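Local coordinates for uncharacterized protein YhfS (Escherichia coli, PDB 4J8L) that is of unknown function but carries covalently attached pyridoxal 5'-phosphate, consistent with an aminotransferase-like enzyme of the fold-type I family, at residues Gly199-Gly204 / Ser311-Pro316; Glu56-Asp61 / Glu234-Leu239. All blocks are in the same frame, centred on the assembly; numbering follows the deposited sequence.

Interaction 1 (Gly199-Gly204 / Ser311-Pro316); sequences GPEGVG and SKYEIP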
loop_
_atom_site.group_PDB
_atom_site.type_symbol
_atom_site.label_atom_id
_atom_site.label_comp_id
_atom_site.label_asym_id
_atom_site.label_seq_id
_atom_site.Cartn_x
_atom_site.Cartn_y
_atom_site.Cartn_z
ATOM N N GLY A 199 -6.316 1.146 -10.376
ATOM C CA GLY A 199 -5.881 0.480 -11.590
ATOM C C GLY A 199 -6.555 -0.859 -11.817
ATOM O O GLY A 199 -7.510 -1.210 -11.114
ATOM N N PRO A 200 -6.046 -1.631 -12.786
ATOM C CA PRO A 200 -6.643 -2.896 -13.224
ATOM C C PRO A 200 -6.402 -4.049 -12.247
ATOM O O PRO A 200 -5.360 -4.125 -11.590
ATOM C CB PRO A 200 -5.907 -3.189 -14.536
ATOM C CG PRO A 200 -4.575 -2.540 -14.361
ATOM C CD PRO A 200 -4.858 -1.276 -13.586
ATOM N N GLU A 201 -7.386 -4.939 -12.190
ATOM C CA GLU A 201 -7.263 -6.214 -11.488
ATOM C C GLU A 201 -5.971 -6.945 -11.837
ATOM O O GLU A 201 -5.572 -7.012 -13.005
ATOM C CB GLU A 201 -8.432 -7.117 -11.878
ATOM C CG GLU A 201 -9.749 -6.783 -11.192
ATOM C CD GLU A 201 -10.590 -5.756 -11.936
ATOM O OE1 GLU A 201 -10.063 -5.025 -12.815
ATOM O OE2 GLU A 201 -11.806 -5.692 -11.649
ATOM N N GLY A 202 -5.320 -7.500 -10.818
ATOM C CA GLY A 202 -4.204 -8.406 -11.030
ATOM C C GLY A 202 -2.826 -7.831 -11.306
ATOM O O GLY A 202 -1.853 -8.577 -11.398
ATOM N N VAL A 203 -2.732 -6.512 -11.440
ATOM C CA VAL A 203 -1.484 -5.884 -11.856
ATOM C C VAL A 203 -0.735 -5.262 -10.689
ATOM O O VAL A 203 -1.290 -4.460 -9.936
ATOM C CB VAL A 203 -1.743 -4.823 -12.942
ATOM C CG1 VAL A 203 -0.419 -4.206 -13.416
ATOM C CG2 VAL A 203 -2.486 -5.467 -14.101
ATOM N N GLY A 204 0.527 -5.663 -10.533
ATOM C CA GLY A 204 1.393 -5.094 -9.517
ATOM C C GLY A 204 2.589 -4.430 -10.162
ATOM O O GLY A 204 2.832 -4.609 -11.351
ATOM N N SER A 311 -9.848 0.317 -4.250
ATOM C CA SER A 311 -9.916 0.098 -5.688
ATOM C C SER A 311 -10.883 1.090 -6.318
ATOM O O SER A 311 -11.613 1.799 -5.626
ATOM C CB SER A 311 -10.396 -1.322 -6.001
ATOM O OG SER A 311 -11.799 -1.427 -5.813
ATOM N N LYS A 312 -10.869 1.134 -7.643
ATOM C CA LYS A 312 -11.796 1.987 -8.390
ATOM C C LYS A 312 -13.266 1.698 -8.089
ATOM O O LYS A 312 -14.132 2.539 -8.367
ATOM C CB LYS A 312 -11.555 1.817 -9.888
ATOM C CG LYS A 312 -11.833 0.409 -10.390
ATOM C CD LYS A 312 -11.317 0.235 -11.829
ATOM C CE LYS A 312 -11.311 -1.233 -12.243
ATOM N NZ LYS A 312 -10.804 -1.446 -13.635
ATOM N N TYR A 313 -13.561 0.515 -7.550
ATOM C CA TYR A 313 -14.935 0.132 -7.267
ATOM C C TYR A 313 -15.425 0.670 -5.934
ATOM O O TYR A 313 -16.633 0.747 -5.695
ATOM C CB TYR A 313 -15.085 -1.387 -7.230
ATOM C CG TYR A 313 -14.669 -2.075 -8.499
ATOM C CD1 TYR A 313 -15.413 -1.934 -9.657
ATOM C CD2 TYR A 313 -13.523 -2.862 -8.542
ATOM C CE1 TYR A 313 -15.042 -2.562 -10.819
ATOM C CE2 TYR A 313 -13.146 -3.496 -9.697
ATOM C CZ TYR A 313 -13.914 -3.340 -10.837
ATOM O OH TYR A 313 -13.550 -3.957 -12.002
ATOM N N GLU A 314 -14.496 1.021 -5.053
ATOM C CA GLU A 314 -14.860 1.255 -3.665
ATOM C C GLU A 314 -15.102 2.730 -3.383
ATOM O O GLU A 314 -14.225 3.456 -2.904
ATOM C CB GLU A 314 -13.798 0.635 -2.746
ATOM C CG GLU A 314 -13.886 -0.894 -2.760
ATOM C CD GLU A 314 -12.589 -1.565 -2.345
ATOM O OE1 GLU A 314 -12.490 -1.949 -1.153
ATOM O OE2 GLU A 314 -11.675 -1.720 -3.194
ATOM N N ILE A 315 -16.309 3.168 -3.734
ATOM C CA ILE A 315 -16.686 4.570 -3.649
ATOM C C ILE A 315 -17.331 4.959 -2.299
ATOM O O ILE A 315 -16.859 5.895 -1.642
ATOM C CB ILE A 315 -17.527 4.969 -4.891
ATOM C CG1 ILE A 315 -16.581 5.039 -6.108
ATOM C CG2 ILE A 315 -18.275 6.267 -4.643
ATOM C CD1 ILE A 315 -17.276 5.049 -7.453
ATOM N N PRO A 316 -18.396 4.248 -1.876
ATOM C CA PRO A 316 -18.983 4.554 -0.563
ATOM C C PRO A 316 -17.988 4.194 0.549
ATOM O O PRO A 316 -17.037 3.450 0.308
ATOM C CB PRO A 316 -20.210 3.626 -0.497
ATOM C CG PRO A 316 -20.493 3.228 -1.910
ATOM C CD PRO A 316 -19.128 3.155 -2.548
HETATM O O HOH W 1 -8.697 -0.358 -8.839
#
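Lys312 lies against Gly199, just before the type II turn Pro200-Val203, and the inner side of the contact is built on this pair. Lys312 CE is 4.0 Å from Gly199 O. A water bridges the backbones, donating to Gly199 O (2.7 Å) and accepting from Lys312 N (2.9 Å). The lysine CG stands between the backbone N and the carbonyl carbon (chi1 63°), and from there the chain runs extended. Lys312 CG also sits 4.0 Å above the ring plane of Tyr313, over its centre. At the far end NZ has its main partner in Glu234, a salt bridge from helix 229-261; the one to Glu201 is long, with Lys312 NZ 3.7 Å from Glu201 OE1. An alanine here would probably leave Glu234 and Glu201 without their shared positive charge and take away the CG that packs over one face of the tyrosine ring.

On the solvent side Glu201 and Tyr313 are both exposed; that long salt bridge is its loose element, and a single very short bond carries it. The two side chains cross at about a right angle and meet through Tyr313 OH, which donates to Glu201 OE2 over 2.5 Å. That oxygen lies at the ring edge, in its plane, while the carboxylate is turned 61° against the ring. Behind Tyr313, an ST turn fixes the loop: Ser311 OG accepts from Tyr313 N and in turn donates to Glu314 OE2 at 2.6 Å.

The contact thus ties the segment just after Lys196, which bears the cofactor, to a loop of the C-terminal part. Pro200 rests on Val235 of helix 229-261. Val203 and Gly204 run into strand 203-208, with backbone bonds to Cys194 and to Val71 of strand 67-72, while loop 311-316 leads into strand 318-320.

Interaction 2 (Glu56-Asp61 / Glu234-Leu239); sequences EQVLAD and EVLRGL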
loop_
_atom_site.group_PDB
_atom_site.type_symbol
_atom_site.label_atom_id
_atom_site.label_comp_id
_atom_site.label_asym_id
_atom_site.label_seq_id
_atom_site.Cartn_x
_atom_site.Cartn_y
_atom_site.Cartn_z
ATOM N N GLU A 56 6.215 1.384 -18.037
ATOM C CA GLU A 56 7.224 1.033 -17.040
ATOM C C GLU A 56 8.294 2.120 -16.938
ATOM O O GLU A 56 8.713 2.468 -15.830
ATOM C CB GLU A 56 7.823 -0.345 -17.341
ATOM C CG GLU A 56 6.817 -1.455 -17.049
ATOM C CD GLU A 56 7.183 -2.790 -17.671
ATOM O OE1 GLU A 56 8.051 -2.827 -18.569
ATOM O OE2 GLU A 56 6.592 -3.811 -17.241
ATOM N N GLN A 57 8.695 2.683 -18.081
ATOM C CA GLN A 57 9.641 3.793 -18.083
ATOM C C GLN A 57 9.063 5.001 -17.351
ATOM O O GLN A 57 9.769 5.683 -16.607
ATOM C CB GLN A 57 10.048 4.170 -19.518
ATOM C CG GLN A 57 10.943 3.113 -20.173
ATOM C CD GLN A 57 11.145 3.359 -21.648
ATOM O OE1 GLN A 57 10.646 4.339 -22.195
ATOM N NE2 GLN A 57 11.884 2.469 -22.304
ATOM N N VAL A 58 7.781 5.277 -17.578
ATOM C CA VAL A 58 7.136 6.399 -16.905
ATOM C C VAL A 58 7.099 6.170 -15.395
ATOM O O VAL A 58 7.401 7.074 -14.612
ATOM C CB VAL A 58 5.699 6.617 -17.422
ATOM C CG1 VAL A 58 4.962 7.603 -16.540
ATOM C CG2 VAL A 58 5.732 7.125 -18.854
ATOM N N LEU A 59 6.720 4.964 -14.993
ATOM C CA LEU A 59 6.680 4.639 -13.565
ATOM C C LEU A 59 8.060 4.819 -12.924
ATOM O O LEU A 59 8.178 5.408 -11.849
ATOM C CB LEU A 59 6.194 3.209 -13.337
ATOM C CG LEU A 59 4.744 2.941 -13.717
ATOM C CD1 LEU A 59 4.355 1.523 -13.326
ATOM C CD2 LEU A 59 3.848 3.947 -13.044
ATOM N N ALA A 60 9.102 4.320 -13.582
ATOM C CA ALA A 60 10.451 4.449 -13.037
ATOM C C ALA A 60 10.818 5.916 -12.868
ATOM O O ALA A 60 11.326 6.335 -11.824
ATOM C CB ALA A 60 11.467 3.756 -13.937
ATOM N N ASP A 61 10.550 6.696 -13.909
ATOM C CA ASP A 61 10.862 8.109 -13.897
ATOM C C ASP A 61 10.091 8.833 -12.782
ATOM O O ASP A 61 10.669 9.595 -12.017
ATOM C CB ASP A 61 10.548 8.705 -15.275
ATOM C CG ASP A 61 10.967 10.148 -15.397
ATOM O OD1 ASP A 61 10.315 10.890 -16.162
ATOM O OD2 ASP A 61 11.954 10.538 -14.738
ATOM N N GLU A 234 -4.185 1.576 -18.165
ATOM C CA GLU A 234 -5.119 1.713 -17.049
ATOM C C GLU A 234 -4.393 1.958 -15.724
ATOM O O GLU A 234 -4.910 2.656 -14.844
ATOM C CB GLU A 234 -6.045 0.501 -16.930
ATOM C CG GLU A 234 -7.174 0.724 -15.929
ATOM C CD GLU A 234 -8.133 -0.442 -15.832
ATOM O OE1 GLU A 234 -8.201 -1.236 -16.798
ATOM O OE2 GLU A 234 -8.817 -0.552 -14.786
ATOM N N VAL A 235 -3.199 1.390 -15.587
ATOM C CA VAL A 235 -2.383 1.650 -14.409
ATOM C C VAL A 235 -2.068 3.147 -14.332
ATOM O O VAL A 235 -2.199 3.762 -13.277
ATOM C CB VAL A 235 -1.052 0.858 -14.447
ATOM C CG1 VAL A 235 -0.092 1.370 -13.369
ATOM C CG2 VAL A 235 -1.321 -0.636 -14.254
ATOM N N LEU A 236 -1.624 3.729 -15.442
ATOM C CA LEU A 236 -1.343 5.163 -15.449
ATOM C C LEU A 236 -2.577 5.993 -15.132
ATOM O O LEU A 236 -2.496 6.962 -14.377
ATOM C CB LEU A 236 -0.796 5.616 -16.804
ATOM C CG LEU A 236 0.613 5.206 -17.179
ATOM C CD1 LEU A 236 0.954 5.893 -18.500
ATOM C CD2 LEU A 236 1.573 5.614 -16.081
ATOM N N ARG A 237 -3.711 5.636 -15.734
ATOM C CA ARG A 237 -4.956 6.369 -15.503
ATOM C C ARG A 237 -5.289 6.393 -14.017
ATOM O O ARG A 237 -5.627 7.441 -13.456
ATOM C CB ARG A 237 -6.115 5.750 -16.288
ATOM C CG ARG A 237 -7.475 6.399 -16.026
ATOM C CD ARG A 237 -8.561 5.740 -16.873
ATOM N NE ARG A 237 -7.994 5.181 -18.097
ATOM C CZ ARG A 237 -8.525 4.169 -18.773
ATOM N NH1 ARG A 237 -9.653 3.610 -18.353
ATOM N NH2 ARG A 237 -7.926 3.718 -19.869
ATOM N N GLY A 238 -5.191 5.234 -13.378
ATOM C CA GLY A 238 -5.532 5.151 -11.968
ATOM C C GLY A 238 -4.566 5.961 -11.126
ATOM O O GLY A 238 -4.963 6.693 -10.216
ATOM N N LEU A 239 -3.286 5.844 -11.453
ATOM C CA LEU A 239 -2.244 6.519 -10.707
ATOM C C LEU A 239 -2.340 8.036 -10.807
ATOM O O LEU A 239 -2.019 8.733 -9.852
ATOM C CB LEU A 239 -0.885 6.045 -11.206
ATOM C CG LEU A 239 0.279 5.903 -10.237
ATOM C CD1 LEU A 239 -0.078 5.104 -8.990
ATOM C CD2 LEU A 239 1.381 5.209 -10.989
#
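Val58 is the first residue of helix 50-62 to meet helix 229-261 here, through Val58 CG1, which lies 4.0 Å from Leu236 CD2. CG1 is anti to the backbone N (chi1 169°), and the CA-CB bond already points to the other helix. The valine also touches Leu21 and His28 of helix 11-28, so it fills the junction of three helices.

Leu59 comes next and carries most of the contact with its two methyl branches. Leu59 CD1 reaches Val235 CG1 at 4.4 Å, a light touch. Leu59 CD2 lies 4.1 Å from Leu236 CD2 and a tight 3.4 Å from Leu239 CD2. The chi1 of Leu239, -145°, puts its CG away from the staggered values, which together with the short CD2 contact may reflect some strain. Leu59 also rests on Ala68 and Leu70 of strand 67-72.

The axes of the two segments approach to 11.1 Å at 32°, too far for the backbones to touch, so branched side chains span the gap, crossing obliquely. No hydrogen bond joins the segments, and all five touching residues are buried.

This is helix packing in the large domain of a fold-type I PLP protein, where the helix before the edge strand 67-72 lies against the long helix 229-261 that leads toward the C-terminal part.

Overall arrangement
Interaction 2 is wholly buried and made of aliphatic side chains, whereas interaction 1 is partly buried and depends on charges, a tyrosine hydroxyl and a bridging water. Their centres are about 15 Å apart, and an early part of helix 229-261, Glu234 and Val235, serves both. Glu234 turns its carboxylate to interaction 1, where Glu234 OE2 lies 2.5 Å from Lys312 NZ, and its neighbour Val235 faces interaction 2 through CG1 while Val235 CG2 packs 3.7 Å from Pro200 CD. One contact therefore joins helices within the large domain; the other fastens a loop of the C-terminal part onto the segment that follows the cofactor-bearing lysine.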